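Local coordinates for inosine-uridine preferring nucleoside hydrolase family protein (Bacillus anthracis, PDB 2C40), which belongs to the inosine-uridine preferring nucleoside hydrolase family and holds calcium and alpha-D-ribofuranose in one pocket of an alpha/beta fold, at residues A[6-9]-A[14-17]; A[111-116]-A[120-125]; A[133-138]-A[185-190]; A[210-215]-A[301-306]; A[251-256]-A[260-265]. All coordinates share one frame; numbering follows the deposited sequence.

Contact 1: A[6-9]-A[14-17]; sequences FNHD and DLVS. With CA (calcium ion), chain C.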
# COMPACT_ATOMS: atom_id res chain seq x y z
N PHE A 6 21.83 -7.63 12.18
CA PHE A 6 20.64 -6.79 12.01
C PHE A 6 19.36 -7.53 12.41
O PHE A 6 18.99 -8.52 11.76
CB PHE A 6 20.56 -6.37 10.53
CG PHE A 6 19.42 -5.48 10.18
CD1 PHE A 6 18.86 -5.54 8.92
CD2 PHE A 6 18.93 -4.54 11.07
CE1 PHE A 6 17.81 -4.73 8.56
CE2 PHE A 6 17.87 -3.72 10.71
CZ PHE A 6 17.30 -3.80 9.47
N ASN A 7 18.70 -7.05 13.47
CA ASN A 7 17.38 -7.55 13.90
C ASN A 7 16.33 -6.47 13.58
O ASN A 7 16.47 -5.33 14.00
CB ASN A 7 17.41 -7.91 15.41
CG ASN A 7 16.14 -8.60 15.90
OD1 ASN A 7 16.03 -9.84 15.87
ND2 ASN A 7 15.18 -7.81 16.37
N HIS A 8 15.30 -6.80 12.80
CA HIS A 8 14.30 -5.80 12.39
C HIS A 8 12.90 -6.34 12.53
O HIS A 8 12.73 -7.54 12.62
CB HIS A 8 14.55 -5.29 10.94
CG HIS A 8 14.23 -6.28 9.84
ND1 HIS A 8 12.96 -6.43 9.31
CD2 HIS A 8 15.05 -7.07 9.09
CE1 HIS A 8 13.02 -7.31 8.32
NE2 HIS A 8 14.27 -7.72 8.17
N ASP A 9 11.91 -5.45 12.54
CA ASP A 9 10.52 -5.94 12.61
C ASP A 9 9.65 -5.62 11.39
O ASP A 9 8.48 -5.43 11.52
CB ASP A 9 9.83 -5.52 13.90
CG ASP A 9 9.60 -4.05 14.01
OD1 ASP A 9 8.77 -3.68 14.87
OD2 ASP A 9 10.24 -3.27 13.27
N ASP A 14 12.24 -0.72 8.00
CA ASP A 14 13.10 -1.87 8.31
C ASP A 14 13.60 -2.52 7.03
O ASP A 14 14.75 -2.89 6.91
CB ASP A 14 12.33 -2.94 9.10
CG ASP A 14 11.93 -2.47 10.49
OD1 ASP A 14 12.76 -2.57 11.43
OD2 ASP A 14 10.79 -1.99 10.66
N LEU A 15 12.68 -2.71 6.10
CA LEU A 15 12.99 -3.39 4.86
C LEU A 15 13.82 -2.51 3.93
O LEU A 15 14.71 -2.98 3.19
CB LEU A 15 11.71 -3.82 4.15
CG LEU A 15 11.05 -5.19 4.26
CD1 LEU A 15 11.51 -6.19 5.36
CD2 LEU A 15 9.50 -5.03 4.24
N VAL A 16 13.51 -1.23 3.93
CA VAL A 16 14.33 -0.27 3.21
C VAL A 16 15.75 -0.22 3.81
O VAL A 16 16.74 -0.03 3.08
CB VAL A 16 13.66 1.11 3.20
CG1 VAL A 16 14.66 2.16 2.81
CG2 VAL A 16 12.45 1.09 2.25
N SER A 17 15.84 -0.39 5.13
CA SER A 17 17.11 -0.34 5.83
C SER A 17 17.95 -1.53 5.41
O SER A 17 19.12 -1.39 5.13
CB SER A 17 16.91 -0.39 7.36
OG SER A 17 16.40 0.81 7.93
CA CA C . 10.86 -1.04 12.87
O HOH W 1 9.34 -1.14 14.81
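With chi1 at 67°, CG of D9 lies between its own backbone N and carbonyl carbon, which brings a side chain that starts out away from helix 12-21 back toward D14; in D14, CG stands anti to the carbonyl carbon (chi1 -67°), which turns that carboxylate toward D9. The two carboxylates converge on a calcium ion, their planes turned 80° apart. D9 offers one oxygen, its OD2 lying 2.3 Å from the calcium. D14 uses both of its oxygens in a lopsided bidentate grip, OD2 at 2.4 Å and OD1 at 2.8 Å from the same ion. The shared cation accounts for the close approach of D9 OD2 to D14 OD2, 3.0 Å. A calcium-bound water is hydrogen-bonded to D9 OD1, its O 2.6 Å away, and the backbone N of D38 is a second partner of that oxygen. T125 and D247 add further ligands, and alpha-D-ribofuranose touches both aspartates.

This is the aspartate-rich turn of the family, the first beta-alpha step of a beta-alpha-beta unit, with the metal at the carboxyl end of strand 2-8. The backbone supports it: D9 N donates to D14 OD1 at 3.2 Å, coming from above the carboxylate plane.

Next to the D14 side chain, the H8 imidazole crosses it at a slant and brings CE1 to within 3.5 Å of L15 CD1. Hydrogen bonds between ND1 and G10 N and between NE2 and S48 OG hold the rotation of that ring. F6 turns its ring edge to the backbone O of D14, while S17 CB packs near CZ.

Contact 2: A[111-116]-A[120-125]; sequences ETLLQT and TTLLFT. With CA (calcium ion), chain C.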
# COMPACT_ATOMS: atom_id res chain seq x y z
N GLU A 111 24.84 -17.70 18.23
CA GLU A 111 25.78 -18.55 17.48
C GLU A 111 26.57 -17.71 16.47
O GLU A 111 27.76 -17.94 16.30
CB GLU A 111 25.05 -19.69 16.75
CG GLU A 111 24.68 -20.88 17.62
N THR A 112 25.92 -16.74 15.83
CA THR A 112 26.62 -15.83 14.92
C THR A 112 27.67 -15.03 15.69
O THR A 112 28.81 -14.96 15.30
CB THR A 112 25.67 -14.80 14.25
OG1 THR A 112 24.58 -15.47 13.65
CG2 THR A 112 26.42 -13.99 13.20
N LEU A 113 27.26 -14.42 16.79
CA LEU A 113 28.15 -13.55 17.53
C LEU A 113 29.35 -14.33 18.00
O LEU A 113 30.49 -13.89 17.84
CB LEU A 113 27.46 -12.90 18.73
CG LEU A 113 26.65 -11.60 18.61
CD1 LEU A 113 26.57 -10.94 19.96
CD2 LEU A 113 27.22 -10.63 17.66
N LEU A 114 29.12 -15.51 18.56
CA LEU A 114 30.22 -16.32 19.06
C LEU A 114 31.06 -16.95 17.95
O LEU A 114 32.23 -17.18 18.15
CB LEU A 114 29.75 -17.38 20.08
CG LEU A 114 29.03 -16.97 21.38
CD1 LEU A 114 28.70 -18.22 22.20
CD2 LEU A 114 29.87 -15.99 22.18
N GLN A 115 30.49 -17.22 16.79
CA GLN A 115 31.26 -17.79 15.69
C GLN A 115 32.12 -16.76 14.94
O GLN A 115 33.14 -17.11 14.41
CB GLN A 115 30.35 -18.56 14.74
N THR A 116 31.74 -15.48 14.92
CA THR A 116 32.56 -14.44 14.27
C THR A 116 33.65 -13.98 15.24
O THR A 116 33.35 -13.63 16.39
CB THR A 116 31.76 -13.19 13.85
OG1 THR A 116 31.49 -12.39 15.00
CG2 THR A 116 30.46 -13.55 13.14
N THR A 120 30.98 -7.76 16.97
CA THR A 120 30.01 -7.29 15.98
C THR A 120 29.11 -6.19 16.54
O THR A 120 28.80 -6.19 17.71
CB THR A 120 29.22 -8.42 15.21
OG1 THR A 120 27.80 -8.17 15.19
CG2 THR A 120 29.51 -9.77 15.70
N THR A 121 28.77 -5.23 15.67
CA THR A 121 27.79 -4.21 16.00
C THR A 121 26.36 -4.75 15.81
O THR A 121 26.02 -5.25 14.75
CB THR A 121 27.96 -2.96 15.13
OG1 THR A 121 29.25 -2.42 15.36
CG2 THR A 121 26.92 -1.85 15.49
N LEU A 122 25.53 -4.60 16.85
CA LEU A 122 24.11 -4.98 16.80
C LEU A 122 23.26 -3.80 16.42
O LEU A 122 23.40 -2.71 16.99
CB LEU A 122 23.64 -5.47 18.17
CG LEU A 122 24.35 -6.64 18.79
CD1 LEU A 122 23.66 -6.89 20.14
CD2 LEU A 122 24.27 -7.85 17.89
N LEU A 123 22.43 -4.00 15.42
CA LEU A 123 21.56 -3.00 14.90
C LEU A 123 20.14 -3.57 15.05
O LEU A 123 19.80 -4.56 14.40
CB LEU A 123 21.88 -2.81 13.42
CG LEU A 123 21.45 -1.54 12.70
CD1 LEU A 123 21.15 -1.86 11.27
CD2 LEU A 123 20.35 -0.77 13.33
N PHE A 124 19.34 -2.96 15.92
CA PHE A 124 17.97 -3.36 16.15
C PHE A 124 17.05 -2.18 15.80
O PHE A 124 17.12 -1.08 16.41
CB PHE A 124 17.75 -3.80 17.59
CG PHE A 124 18.22 -5.21 17.89
CD1 PHE A 124 19.52 -5.61 17.64
CD2 PHE A 124 17.35 -6.16 18.39
CE1 PHE A 124 19.97 -6.92 17.90
CE2 PHE A 124 17.80 -7.47 18.67
CZ PHE A 124 19.11 -7.82 18.39
N THR A 125 16.14 -2.45 14.84
CA THR A 125 15.19 -1.49 14.41
C THR A 125 13.72 -1.86 14.74
O THR A 125 12.84 -1.08 14.44
CB THR A 125 15.36 -1.12 12.91
OG1 THR A 125 15.16 -2.25 12.04
CG2 THR A 125 16.71 -0.52 12.69
CA CA C . 10.86 -1.04 12.87
O HOH W 1 9.34 -1.14 14.81
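L113 and L122 meet through one methyl each, CD2 of L113 standing 4.1 Å from CD2 of L122, an apolar touch between the last full turn of helix 105-115 and strand 120-124. T120 lies beside the same leucine branch. The model sets their methyl carbons closer than carbons can sit, so the detail of that approach is doubtful, although the two side chains clearly adjoin. The same T120 methyl, CG2, is modelled 3.4 Å from T116 OG1, a value that shares the doubt; the two threonine side chains cross at about a right angle.

A second shell positions these groups. In T116 the hydroxyl lies between the backbone N and the carbonyl carbon (chi1 77°), and it is hydrogen-bonded to the backbone O of E118 in the short connection. K144 NZ binds the carbonyls of both L113 and T116, tying the end of the helix to the chain just before strand 145-151. I145 packs on L113 and L122 alike.

Helix and strand form the alpha-to-beta step that repeats through parallel, Rossmann-like sheets. Strand 120-124 runs on to T125, whose backbone O binds the calcium at 2.5 Å, so this step leads into the metal site.

Contact 3: A[133-138]-A[185-190]; sequences RALYEA and WEANIE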
# COMPACT_ATOMS: atom_id res chain seq x y z
N ARG A 133 16.57 -11.92 25.34
CA ARG A 133 16.52 -13.37 25.42
C ARG A 133 17.87 -14.04 25.19
O ARG A 133 18.22 -14.91 25.93
CB ARG A 133 15.47 -13.85 24.43
CG ARG A 133 15.01 -15.22 24.66
CD ARG A 133 13.45 -15.31 24.63
NE ARG A 133 12.96 -15.22 23.28
CZ ARG A 133 12.51 -16.25 22.57
NH1 ARG A 133 12.41 -17.49 23.07
NH2 ARG A 133 12.09 -16.02 21.33
N ALA A 134 18.60 -13.59 24.18
CA ALA A 134 19.99 -13.96 23.91
C ALA A 134 20.88 -13.76 25.13
O ALA A 134 21.62 -14.65 25.53
CB ALA A 134 20.55 -13.09 22.72
N LEU A 135 20.74 -12.60 25.74
CA LEU A 135 21.50 -12.23 26.93
C LEU A 135 21.14 -13.06 28.15
O LEU A 135 22.02 -13.49 28.92
CB LEU A 135 21.26 -10.76 27.23
CG LEU A 135 21.88 -9.82 26.18
CD1 LEU A 135 21.23 -8.47 26.31
CD2 LEU A 135 23.42 -9.72 26.37
N TYR A 136 19.86 -13.33 28.30
CA TYR A 136 19.42 -14.16 29.43
C TYR A 136 20.04 -15.57 29.36
O TYR A 136 20.56 -16.07 30.34
CB TYR A 136 17.90 -14.18 29.52
CG TYR A 136 17.47 -15.13 30.57
CD1 TYR A 136 16.90 -16.37 30.23
CD2 TYR A 136 17.70 -14.85 31.93
CE1 TYR A 136 16.53 -17.29 31.20
CE2 TYR A 136 17.32 -15.78 32.92
CZ TYR A 136 16.73 -16.99 32.54
OH TYR A 136 16.36 -17.96 33.48
N GLU A 137 20.06 -16.16 28.18
CA GLU A 137 20.57 -17.52 28.01
C GLU A 137 22.09 -17.61 27.91
O GLU A 137 22.70 -18.56 28.40
CB GLU A 137 19.97 -18.13 26.77
CG GLU A 137 18.49 -18.28 26.92
CD GLU A 137 17.80 -18.86 25.71
OE1 GLU A 137 18.46 -19.65 24.98
OE2 GLU A 137 16.59 -18.56 25.53
N ALA A 138 22.70 -16.62 27.27
CA ALA A 138 24.14 -16.62 27.03
C ALA A 138 24.73 -15.23 27.25
O ALA A 138 25.08 -14.54 26.30
CB ALA A 138 24.43 -17.09 25.61
N TRP A 185 19.23 -2.86 29.07
CA TRP A 185 19.77 -1.75 29.84
C TRP A 185 20.66 -2.23 31.00
O TRP A 185 21.60 -1.53 31.34
CB TRP A 185 18.66 -0.87 30.41
CG TRP A 185 18.45 0.49 29.78
CD1 TRP A 185 18.42 1.69 30.44
CD2 TRP A 185 18.19 0.79 28.41
NE1 TRP A 185 18.16 2.70 29.59
CE2 TRP A 185 18.00 2.19 28.33
CE3 TRP A 185 18.09 0.02 27.24
CZ2 TRP A 185 17.73 2.83 27.13
CZ3 TRP A 185 17.85 0.67 26.06
CH2 TRP A 185 17.67 2.06 26.01
N GLU A 186 20.40 -3.40 31.58
CA GLU A 186 21.26 -3.85 32.65
C GLU A 186 22.55 -4.50 32.12
O GLU A 186 23.52 -4.59 32.85
CB GLU A 186 20.52 -4.75 33.66
CG GLU A 186 19.90 -5.99 33.07
CD GLU A 186 19.33 -6.94 34.15
OE1 GLU A 186 20.12 -7.70 34.77
OE2 GLU A 186 18.11 -6.95 34.33
N ALA A 187 22.59 -4.94 30.87
CA ALA A 187 23.80 -5.55 30.31
C ALA A 187 24.98 -4.56 30.26
O ALA A 187 24.81 -3.32 30.12
CB ALA A 187 23.54 -6.10 28.90
N ASN A 188 26.17 -5.13 30.35
CA ASN A 188 27.40 -4.40 30.16
C ASN A 188 27.71 -4.24 28.65
O ASN A 188 28.57 -4.91 28.08
CB ASN A 188 28.55 -5.07 30.92
CG ASN A 188 29.80 -4.23 30.96
OD1 ASN A 188 29.76 -3.01 30.79
ND2 ASN A 188 30.92 -4.86 31.19
N ILE A 189 26.98 -3.33 28.02
CA ILE A 189 27.13 -3.03 26.62
C ILE A 189 26.99 -1.54 26.39
O ILE A 189 26.24 -0.90 27.12
CB ILE A 189 26.02 -3.80 25.88
CG1 ILE A 189 26.50 -5.22 25.60
CG2 ILE A 189 25.56 -3.10 24.62
CD1 ILE A 189 25.37 -6.21 25.55
N GLU A 190 27.71 -0.99 25.40
CA GLU A 190 27.48 0.40 24.93
C GLU A 190 26.22 0.51 24.00
O GLU A 190 26.00 -0.33 23.10
CB GLU A 190 28.73 0.98 24.23
CG GLU A 190 29.97 1.34 25.14
CD GLU A 190 29.61 2.17 26.41
OE1 GLU A 190 29.09 3.31 26.28
OE2 GLU A 190 29.81 1.66 27.55
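Close to where L135 meets A187 and I189, the shortest polar bond within the two segments is a backbone one, A138 N to A134 O at 2.8 Å. It belongs to the last turn of helix 129-137, and A138 is the first residue to leave helical geometry. The facing segment is shaped by a turn as well: A187 is the first residue beyond helix 178-186, and N188 is the centre of an inverse gamma turn, in which I189 N makes a weak bond to A187 O. That turn brings A187 and I189, two residues apart, to face the same helix together.

L135 divides its two methyls between them. Its CG lies anti to the carbonyl carbon, beside the backbone N (chi1 -68°), and the isobutyl end is carried out from the helix toward the turn. One branch, CD1, approaches A187 CB at 4.2 Å. The other branch, CD2, meets the far end of I189, with 4.1 Å to CD1 of that isoleucine, and the two chains pass at a slant. Nothing polar crosses between the segments, and at these separations the touch is ordinary van der Waals packing over a small area.

E142 lines the junction, touching L135, A187 and I189, while its OE2 is hydrogen-bonded to N188 N and so pins the turn. R286 also holds the segment, through hydrogen bonds to the carbonyls of W185 and I189. In the fold, I189 leans on I145 and L148 of strand 145-151, leading into strand 191-194; W185 packs against strand 261-269, and helix 105-115 lies against helix 129-137 through I110, which touches A134 and A138.

Contact 4: A[210-215]-A[301-306]; sequences EQWAKE and DYITRL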
# COMPACT_ATOMS: atom_id res chain seq x y z
N GLU A 210 9.22 13.25 -4.45
CA GLU A 210 9.18 13.63 -5.85
C GLU A 210 10.52 13.58 -6.54
O GLU A 210 10.57 13.25 -7.71
CB GLU A 210 8.63 15.04 -6.04
CG GLU A 210 7.17 15.14 -5.69
CD GLU A 210 6.62 16.55 -5.75
OE1 GLU A 210 5.36 16.65 -5.77
OE2 GLU A 210 7.42 17.53 -5.77
N GLN A 211 11.57 13.99 -5.84
CA GLN A 211 12.93 13.99 -6.36
C GLN A 211 13.46 12.56 -6.54
O GLN A 211 14.19 12.28 -7.47
CB GLN A 211 13.87 14.78 -5.43
N TRP A 212 13.03 11.64 -5.68
CA TRP A 212 13.24 10.21 -5.93
C TRP A 212 12.51 9.68 -7.16
O TRP A 212 13.11 8.94 -7.94
CB TRP A 212 12.87 9.38 -4.70
CG TRP A 212 13.92 9.44 -3.59
CD1 TRP A 212 15.21 9.80 -3.73
CD2 TRP A 212 13.75 9.09 -2.21
NE1 TRP A 212 15.85 9.70 -2.56
CE2 TRP A 212 14.99 9.28 -1.59
CE3 TRP A 212 12.69 8.64 -1.45
CZ2 TRP A 212 15.20 9.04 -0.23
CZ3 TRP A 212 12.87 8.41 -0.11
CH2 TRP A 212 14.12 8.62 0.50
N ALA A 213 11.25 10.07 -7.34
CA ALA A 213 10.44 9.63 -8.46
C ALA A 213 11.08 10.05 -9.80
O ALA A 213 11.07 9.26 -10.76
CB ALA A 213 9.03 10.19 -8.32
N LYS A 214 11.61 11.27 -9.86
CA LYS A 214 12.32 11.79 -11.05
C LYS A 214 13.49 10.89 -11.45
O LYS A 214 13.84 10.82 -12.62
CB LYS A 214 12.80 13.25 -10.82
N GLU A 215 14.09 10.20 -10.48
CA GLU A 215 15.24 9.33 -10.77
C GLU A 215 14.93 7.85 -10.66
O GLU A 215 15.80 7.03 -10.35
CB GLU A 215 16.44 9.71 -9.87
CG GLU A 215 16.86 11.14 -10.11
CD GLU A 215 18.22 11.42 -9.60
OE1 GLU A 215 18.50 11.00 -8.47
OE2 GLU A 215 19.00 12.09 -10.33
N ASP A 301 21.39 12.71 0.94
CA ASP A 301 22.34 12.41 -0.15
C ASP A 301 22.94 11.00 0.01
O ASP A 301 23.16 10.27 -0.95
CB ASP A 301 23.46 13.44 -0.17
CG ASP A 301 24.43 13.20 -1.29
OD1 ASP A 301 24.05 13.41 -2.46
OD2 ASP A 301 25.59 12.82 -1.00
N TYR A 302 23.19 10.61 1.23
CA TYR A 302 23.81 9.33 1.52
C TYR A 302 22.91 8.16 1.07
O TYR A 302 23.33 7.25 0.36
CB TYR A 302 24.10 9.26 3.02
CG TYR A 302 24.68 7.99 3.52
CD1 TYR A 302 24.13 7.36 4.63
CD2 TYR A 302 25.78 7.41 2.91
CE1 TYR A 302 24.70 6.20 5.14
CE2 TYR A 302 26.35 6.25 3.39
CZ TYR A 302 25.79 5.65 4.50
OH TYR A 302 26.33 4.47 4.99
N ILE A 303 21.66 8.20 1.48
CA ILE A 303 20.75 7.11 1.16
C ILE A 303 20.35 7.09 -0.32
O ILE A 303 20.24 6.01 -0.89
CB ILE A 303 19.59 7.04 2.16
CG1 ILE A 303 18.71 8.27 2.05
CG2 ILE A 303 20.17 6.88 3.63
CD1 ILE A 303 17.75 8.47 3.26
N THR A 304 20.26 8.24 -0.96
CA THR A 304 20.12 8.26 -2.42
C THR A 304 21.40 7.77 -3.14
O THR A 304 21.28 7.04 -4.11
CB THR A 304 19.40 9.54 -3.04
OG1 THR A 304 20.16 10.15 -4.11
CG2 THR A 304 19.06 10.56 -2.01
N ARG A 305 22.59 8.06 -2.62
CA ARG A 305 23.84 7.47 -3.22
C ARG A 305 23.82 5.94 -3.15
O ARG A 305 24.09 5.27 -4.15
CB ARG A 305 25.12 8.00 -2.55
CG ARG A 305 25.56 9.29 -3.17
CD ARG A 305 26.68 10.04 -2.42
NE ARG A 305 26.87 11.32 -3.12
CZ ARG A 305 27.60 11.46 -4.23
NH1 ARG A 305 28.25 10.43 -4.75
NH2 ARG A 305 27.68 12.64 -4.80
N LEU A 306 23.49 5.42 -1.97
CA LEU A 306 23.39 3.98 -1.70
C LEU A 306 22.37 3.25 -2.58
O LEU A 306 22.65 2.17 -3.09
CB LEU A 306 22.99 3.71 -0.24
CG LEU A 306 23.96 4.15 0.86
CD1 LEU A 306 23.29 3.89 2.21
CD2 LEU A 306 25.34 3.46 0.77
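W212 points the edge of its indole at helix 296-308, where T304 meets the pyrrole end and I303 the benzene end. The closest approach is between NE1 of W212 and CG2 of T304, 3.4 Å, with the methyl lying near the plane of the ring. Farther along the same edge, CZ2 of W212 stands 4.3 Å from CG1 of I303, again close to the ring plane. The indole therefore slots edge-on between the two helices. With CG of W212 anti to the carbonyl carbon (chi1 -76°), a side chain that leaves helix 206-214 obliquely reaches across.

Other helices complete the packing. I221, L224 and Y228 of helix 219-229 touch W212, and I221 also touches T304, while L20 of helix 12-21 packs on I303. E215 forms a salt bridge with K308, so a charged link runs from the residue just after helix 206-214 to helix 296-308. A213 packs on N91 of the second subunit.

On helix 296-308 itself, D301 and R305 are joined one turn apart, R305 NE donating to D301 OD2 at 2.9 Å from the syn side.

No partner for the indole N-H exists anywhere in the model, although this contact buries it. The join between the two segments thus rests on shape and dispersion, and a methyl facing a polar N-H would carry some energetic cost.

Contact 5: A[251-256]-A[260-265]; sequences AAFVGK and AKVQTI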
# COMPACT_ATOMS: atom_id res chain seq x y z
N ALA A 251 20.10 2.81 10.82
CA ALA A 251 20.96 2.01 9.94
C ALA A 251 22.05 2.86 9.28
O ALA A 251 23.18 2.40 9.12
CB ALA A 251 20.13 1.33 8.88
N ALA A 252 21.71 4.11 8.93
CA ALA A 252 22.67 5.02 8.31
C ALA A 252 23.74 5.50 9.31
O ALA A 252 24.88 5.75 8.94
CB ALA A 252 21.96 6.19 7.73
N PHE A 253 23.35 5.62 10.57
CA PHE A 253 24.25 5.99 11.65
C PHE A 253 25.32 4.90 11.88
O PHE A 253 26.46 5.19 12.24
CB PHE A 253 23.49 6.21 12.97
CG PHE A 253 24.34 6.67 14.11
CD1 PHE A 253 24.82 7.96 14.16
CD2 PHE A 253 24.70 5.80 15.13
CE1 PHE A 253 25.63 8.37 15.22
CE2 PHE A 253 25.52 6.22 16.16
CZ PHE A 253 25.96 7.50 16.21
N VAL A 254 24.93 3.64 11.70
CA VAL A 254 25.86 2.53 11.74
C VAL A 254 26.88 2.65 10.57
O VAL A 254 28.08 2.48 10.76
CB VAL A 254 25.12 1.16 11.69
CG1 VAL A 254 26.11 0.01 11.49
CG2 VAL A 254 24.30 0.97 12.96
N GLY A 255 26.37 2.95 9.37
CA GLY A 255 27.23 3.12 8.21
C GLY A 255 28.04 4.41 8.19
O GLY A 255 29.11 4.44 7.61
N LYS A 256 27.50 5.47 8.77
CA LYS A 256 28.10 6.79 8.69
C LYS A 256 27.82 7.59 9.95
O LYS A 256 27.01 8.50 9.95
CB LYS A 256 27.60 7.55 7.47
CG LYS A 256 28.45 8.75 7.15
CD LYS A 256 28.07 9.37 5.83
CE LYS A 256 28.98 8.92 4.71
NZ LYS A 256 28.72 9.71 3.47
N ALA A 260 25.39 12.53 12.34
CA ALA A 260 24.75 13.13 13.48
C ALA A 260 25.76 13.32 14.61
O ALA A 260 26.96 13.07 14.44
CB ALA A 260 23.61 12.25 13.93
N LYS A 261 25.26 13.86 15.71
CA LYS A 261 26.01 13.98 16.94
C LYS A 261 25.38 13.05 17.95
O LYS A 261 24.33 12.50 17.71
CB LYS A 261 25.96 15.40 17.45
CG LYS A 261 26.89 16.35 16.73
CD LYS A 261 26.10 17.54 16.26
CE LYS A 261 26.95 18.68 15.76
NZ LYS A 261 27.26 19.47 16.95
N VAL A 262 26.04 12.90 19.07
CA VAL A 262 25.56 12.06 20.14
C VAL A 262 25.80 12.78 21.50
O VAL A 262 26.88 13.32 21.73
CB VAL A 262 26.27 10.71 20.06
CG1 VAL A 262 26.36 10.05 21.40
CG2 VAL A 262 25.54 9.80 19.10
N GLN A 263 24.78 12.79 22.36
CA GLN A 263 24.91 13.25 23.74
C GLN A 263 24.67 12.05 24.65
O GLN A 263 23.63 11.38 24.60
CB GLN A 263 23.92 14.39 24.09
CG GLN A 263 24.58 15.78 24.25
CD GLN A 263 25.37 15.95 25.54
OE1 GLN A 263 25.87 15.00 26.12
NE2 GLN A 263 25.46 17.18 26.00
N THR A 264 25.65 11.79 25.49
CA THR A 264 25.54 10.75 26.50
C THR A 264 24.67 11.26 27.62
O THR A 264 24.94 12.32 28.18
CB THR A 264 26.92 10.36 27.03
OG1 THR A 264 27.69 9.86 25.93
CG2 THR A 264 26.80 9.31 28.14
N ILE A 265 23.60 10.53 27.90
CA ILE A 265 22.74 10.81 29.04
C ILE A 265 22.54 9.52 29.81
O ILE A 265 22.71 8.46 29.24
CB ILE A 265 21.38 11.50 28.62
CG1 ILE A 265 20.41 10.55 27.96
CG2 ILE A 265 21.60 12.79 27.73
CD1 ILE A 265 18.96 10.89 28.33
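F253 and V262 stand at about a right angle to one another, the phenyl reaching out from helix 246-255 and the valine reaching from strand 261-269 toward the helix. The aromatic tip does the touching: CZ of F253 lies 3.7 Å from CG2 of V262. CE1, next round the ring, is also near that methyl, at 4.1 Å, so a single valine branch rests against one corner of the phenyl. The methyl comes in at a slant to the ring plane. Nearer the root of the ring, CD1 of F253 looks toward CB of A260 at a looser 4.5 Å, so A260 and V262 touch different parts of one ring.

Torsions set this up. F253 has CG anti to the backbone N (chi1 -177°), which stretches the phenyl away from the helix toward the returning chain. In V262 the branch that reaches the ring is the one anti to the carbonyl carbon. No hydrogen bond joins the two segments, and the contact is apolar.

The helix ends two residues after F253, with K256 N bonded to A252 O at 2.6 Å, and the chain then turns through a short connection into the strand. G255 O is held by N26 ND2. Beyond the phenyl, strand 261-269 runs antiparallel to strand 286-292, whose V291 touches both A260 and V262. Helix 296-308 lies against the A252 side of helix 246-255 through F299 and Y302, while A251 and V254 lean on L123 of strand 120-124, an interior strand of the sheet.

How the contacts relate
Contacts 1, 2 and 5 are built on one mixed sheet. Strands 2-8 and 120-124 are neighbours in it, and contacts 1 and 2, centres about 14 Å apart, share the calcium and a water; T125 OG1 probably hydrogen-bonds D14 OD1 at 2.5 Å. Contact 5 touches both, S17 against A251 and L123 against V254. Contacts 1, 2 and 3 close one after another along the chain before contact 4 opens; contact 5 falls between 215 and 301, and Y302 joins it to contact 4. Contact 3 lies near contact 2, centres about 12 Å apart without touching, and on the opposite side of the chain's centre from contact 4, about 38 Å between centres.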